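PDB 6TP9: cytochrome c55X from Pseudomonas aeruginosa PAO1, which carries a single covalently bound heme c and transfers electrons in the periplasm, in association with heme d1 biosynthesis. Local coordinates for residues Leu19-Cys24 and His28-Thr33. The protein carries 1 engineered substitution. Residues are numbered along the deposited sequence; the frame is centred on the assembly and turned at random.
With HEC (heme c), chain L.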
loop_
_atom_site.group_PDB
_atom_site.type_symbol
_atom_site.label_atom_id
_atom_site.label_comp_id
_atom_site.label_asym_id
_atom_site.label_seq_id
_atom_site.Cartn_x
_atom_site.Cartn_y
_atom_site.Cartn_z
ATOM N N LEU A 19 8.054 -0.284 6.177
ATOM C CA LEU A 19 8.287 1.144 5.996
ATOM C C LEU A 19 7.739 1.621 4.657
ATOM O O LEU A 19 7.054 2.647 4.579
ATOM C CB LEU A 19 9.783 1.441 6.100
ATOM C CG LEU A 19 10.198 2.896 5.885
ATOM C CD1 LEU A 19 9.801 3.748 7.079
ATOM C CD2 LEU A 19 11.691 2.987 5.622
ATOM N N LEU A 20 8.034 0.879 3.587
ATOM C CA LEU A 20 7.570 1.277 2.263
ATOM C C LEU A 20 6.051 1.376 2.219
ATOM O O LEU A 20 5.495 2.339 1.675
ATOM C CB LEU A 20 8.065 0.277 1.216
ATOM C CG LEU A 20 7.660 0.564 -0.231
ATOM C CD1 LEU A 20 8.282 1.859 -0.721
ATOM C CD2 LEU A 20 8.059 -0.594 -1.135
ATOM N N LEU A 21 5.364 0.393 2.792
ATOM C CA LEU A 21 3.923 0.303 2.615
ATOM C C LEU A 21 3.173 1.286 3.506
ATOM O O LEU A 21 2.160 1.852 3.079
ATOM C CB LEU A 21 3.465 -1.131 2.880
ATOM C CG LEU A 21 4.062 -2.130 1.883
ATOM C CD1 LEU A 21 3.747 -3.563 2.263
ATOM C CD2 LEU A 21 3.558 -1.830 0.477
ATOM N N GLN A 22 3.645 1.517 4.731
ATOM C CA GLN A 22 2.879 2.315 5.681
ATOM C C GLN A 22 3.415 3.726 5.884
ATOM O O GLN A 22 2.634 4.618 6.229
ATOM C CB GLN A 22 2.802 1.598 7.034
ATOM C CG GLN A 22 1.876 0.382 6.999
ATOM C CD GLN A 22 1.415 -0.065 8.372
ATOM O OE1 GLN A 22 1.441 0.703 9.335
ATOM N NE2 GLN A 22 0.982 -1.318 8.467
ATOM N N ASP A 23 4.708 3.972 5.670
ATOM C CA ASP A 23 5.248 5.327 5.767
ATOM C C ASP A 23 5.403 5.972 4.393
ATOM O O ASP A 23 4.844 7.042 4.139
ATOM C CB ASP A 23 6.593 5.322 6.505
ATOM C CG ASP A 23 7.028 6.714 6.925
ATOM O OD1 ASP A 23 6.888 7.653 6.113
ATOM O OD2 ASP A 23 7.496 6.869 8.071
ATOM N N CYS A 24 6.164 5.337 3.499
ATOM C CA CYS A 24 6.351 5.893 2.163
ATOM C C CYS A 24 5.036 5.934 1.396
ATOM O O CYS A 24 4.788 6.863 0.620
ATOM C CB CYS A 24 7.387 5.073 1.393
ATOM S SG CYS A 24 8.882 4.681 2.330
ATOM N N HIS A 28 3.219 8.731 -1.330
ATOM C CA HIS A 28 3.332 8.153 -2.662
ATOM C C HIS A 28 2.114 7.322 -3.053
ATOM O O HIS A 28 2.167 6.599 -4.052
ATOM C CB HIS A 28 4.608 7.311 -2.757
ATOM C CG HIS A 28 5.866 8.124 -2.776
ATOM N ND1 HIS A 28 6.348 8.724 -3.920
ATOM C CD2 HIS A 28 6.742 8.438 -1.790
ATOM C CE1 HIS A 28 7.466 9.372 -3.639
ATOM N NE2 HIS A 28 7.727 9.214 -2.354
ATOM N N GLY A 29 1.029 7.406 -2.290
ATOM C CA GLY A 29 -0.254 6.898 -2.731
ATOM C C GLY A 29 -0.359 5.396 -2.885
ATOM O O GLY A 29 -0.618 4.902 -3.986
ATOM N N LEU A 30 -0.177 4.656 -1.796
ATOM C CA LEU A 30 -0.418 3.220 -1.833
ATOM C C LEU A 30 -1.899 2.949 -2.078
ATOM O O LEU A 30 -2.772 3.582 -1.475
ATOM C CB LEU A 30 0.029 2.564 -0.529
ATOM C CG LEU A 30 -0.088 1.037 -0.483
ATOM C CD1 LEU A 30 0.853 0.372 -1.478
ATOM C CD2 LEU A 30 0.179 0.528 0.923
ATOM N N ARG A 31 -2.175 2.007 -2.976
ATOM C CA ARG A 31 -3.534 1.642 -3.341
ATOM C C ARG A 31 -3.596 0.137 -3.549
ATOM O O ARG A 31 -2.589 -0.508 -3.849
ATOM C CB ARG A 31 -3.998 2.352 -4.622
ATOM C CG ARG A 31 -4.046 3.864 -4.538
ATOM C CD ARG A 31 -5.197 4.347 -3.668
ATOM N NE ARG A 31 -4.739 5.312 -2.671
ATOM C CZ ARG A 31 -4.718 6.630 -2.844
ATOM N NH1 ARG A 31 -5.140 7.173 -3.977
ATOM N NH2 ARG A 31 -4.274 7.412 -1.870
ATOM N N LEU A 32 -4.795 -0.421 -3.391
ATOM C CA LEU A 32 -5.026 -1.835 -3.690
ATOM C C LEU A 32 -5.532 -1.930 -5.124
ATOM O O LEU A 32 -6.728 -1.823 -5.396
ATOM C CB LEU A 32 -6.003 -2.459 -2.704
ATOM C CG LEU A 32 -5.366 -3.025 -1.435
ATOM C CD1 LEU A 32 -4.890 -1.907 -0.523
ATOM C CD2 LEU A 32 -6.342 -3.940 -0.709
ATOM N N THR A 33 -4.600 -2.132 -6.051
ATOM C CA THR A 33 -4.924 -2.242 -7.465
ATOM C C THR A 33 -3.746 -2.895 -8.172
ATOM O O THR A 33 -2.637 -2.960 -7.637
ATOM C CB THR A 33 -5.244 -0.871 -8.076
ATOM O OG1 THR A 33 -5.412 -1.000 -9.493
ATOM C CG2 THR A 33 -4.133 0.129 -7.782
HETATM FE FE HEC L . 9.253 10.304 -1.630
HETATM C CHA HEC L . 10.153 11.906 -4.530
HETATM C CHB HEC L . 11.069 7.549 -2.628
HETATM C CHC HEC L . 8.660 8.788 1.389
HETATM C CHD HEC L . 6.960 12.706 -0.891
HETATM N NA HEC L . 10.432 9.836 -3.254
HETATM C C1A HEC L . 10.600 10.613 -4.384
HETATM C C2A HEC L . 11.320 9.828 -5.371
HETATM C C3A HEC L . 11.568 8.628 -4.836
HETATM C C4A HEC L . 11.015 8.610 -3.501
HETATM C CMA HEC L . 12.310 7.447 -5.501
HETATM C CAA HEC L . 11.729 10.300 -6.785
HETATM C CBA HEC L . 10.750 9.747 -7.815
HETATM C CGA HEC L . 11.202 10.096 -9.209
HETATM O O1A HEC L . 12.398 10.441 -9.394
HETATM O O2A HEC L . 10.364 10.021 -10.144
HETATM N NB HEC L . 9.748 8.503 -0.794
HETATM C C1B HEC L . 10.549 7.529 -1.356
HETATM C C2B HEC L . 10.751 6.486 -0.372
HETATM C C3B HEC L . 10.091 6.830 0.736
HETATM C C4B HEC L . 9.444 8.101 0.492
HETATM C CMB HEC L . 11.581 5.202 -0.584
HETATM C CAB HEC L . 9.995 6.026 2.050
HETATM C CBB HEC L . 11.392 5.662 2.584
HETATM N NC HEC L . 7.991 10.642 -0.070
HETATM C C1C HEC L . 7.993 9.961 1.131
HETATM C C2C HEC L . 7.106 10.648 2.044
HETATM C C3C HEC L . 6.724 11.791 1.455
HETATM C C4C HEC L . 7.213 11.769 0.087
HETATM C CMC HEC L . 6.934 10.271 3.532
HETATM C CAC HEC L . 5.790 12.873 2.045
HETATM C CBC HEC L . 6.255 13.327 3.440
HETATM N ND HEC L . 8.642 12.028 -2.576
HETATM C C1D HEC L . 7.681 12.891 -2.051
HETATM C C2D HEC L . 7.560 14.032 -2.931
HETATM C C3D HEC L . 8.556 13.786 -4.068
HETATM C C4D HEC L . 9.183 12.518 -3.764
HETATM C CMD HEC L . 6.628 15.250 -2.768
HETATM C CAD HEC L . 8.822 14.711 -5.272
HETATM C CBD HEC L . 9.910 15.706 -4.879
HETATM C CGD HEC L . 10.236 16.596 -6.049
HETATM O O1D HEC L . 9.292 17.131 -6.681
HETATM O O2D HEC L . 11.447 16.775 -6.340
#
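His28 and Cys24 meet through the backbone near the end of helix 10-27: His28 N donates to Cys24 O at 3.1 Å, with an N-H...O angle of 161°, an i to i+4 backbone bond that ties the iron ligand to the helix. The same oxygen also lies in the plane of the imidazole, at its edge, and His28 CB approaches it to 3.4 Å. Within the helix, Leu19 O accepts from both Asp23 N and Cys24 N (2.9 and 3.0 Å), the mark of a wider pi-type turn over 19-24 that ends on the heme-bound Cys24.

Covalent and metal bonds join both residues to one heme. Cys24 SG is bonded to the heme vinyl-derived carbon CAB at 1.8 Å, and His28 NE2 binds the iron at 2.0 Å. Cys24, Cys27 and His28 form the CxxCH motif of c-type cytochromes, which sets the thioether and axial ligands within five consecutive residues. In His28, chi1 of -71° sets CG anti to the carbonyl carbon and beside the backbone N, and the ring reaches the iron with NE2, while ND1 is hydrogen-bonded to Pro38 O of the second subunit, a bond that would fix the ring's rotation.

Apolar packing supplies the other half of the contact. Leu30 CD1 meets Leu21 CD2 at 4.0 Å, the two side chains crossing at a slant, and Leu30 CD2 comes within 3.2 Å of Leu21 O, a close methyl-carbonyl approach.

Met66 SD of the second subunit is the other iron ligand, consistent with 3D domain swapping. Strand 30-31 runs on from Gly29 with Leu30 still against the helix, and Leu30 and Arg31 pair antiparallel with a strand of the second subunit, while Ile90 of the same chain packs on Leu30.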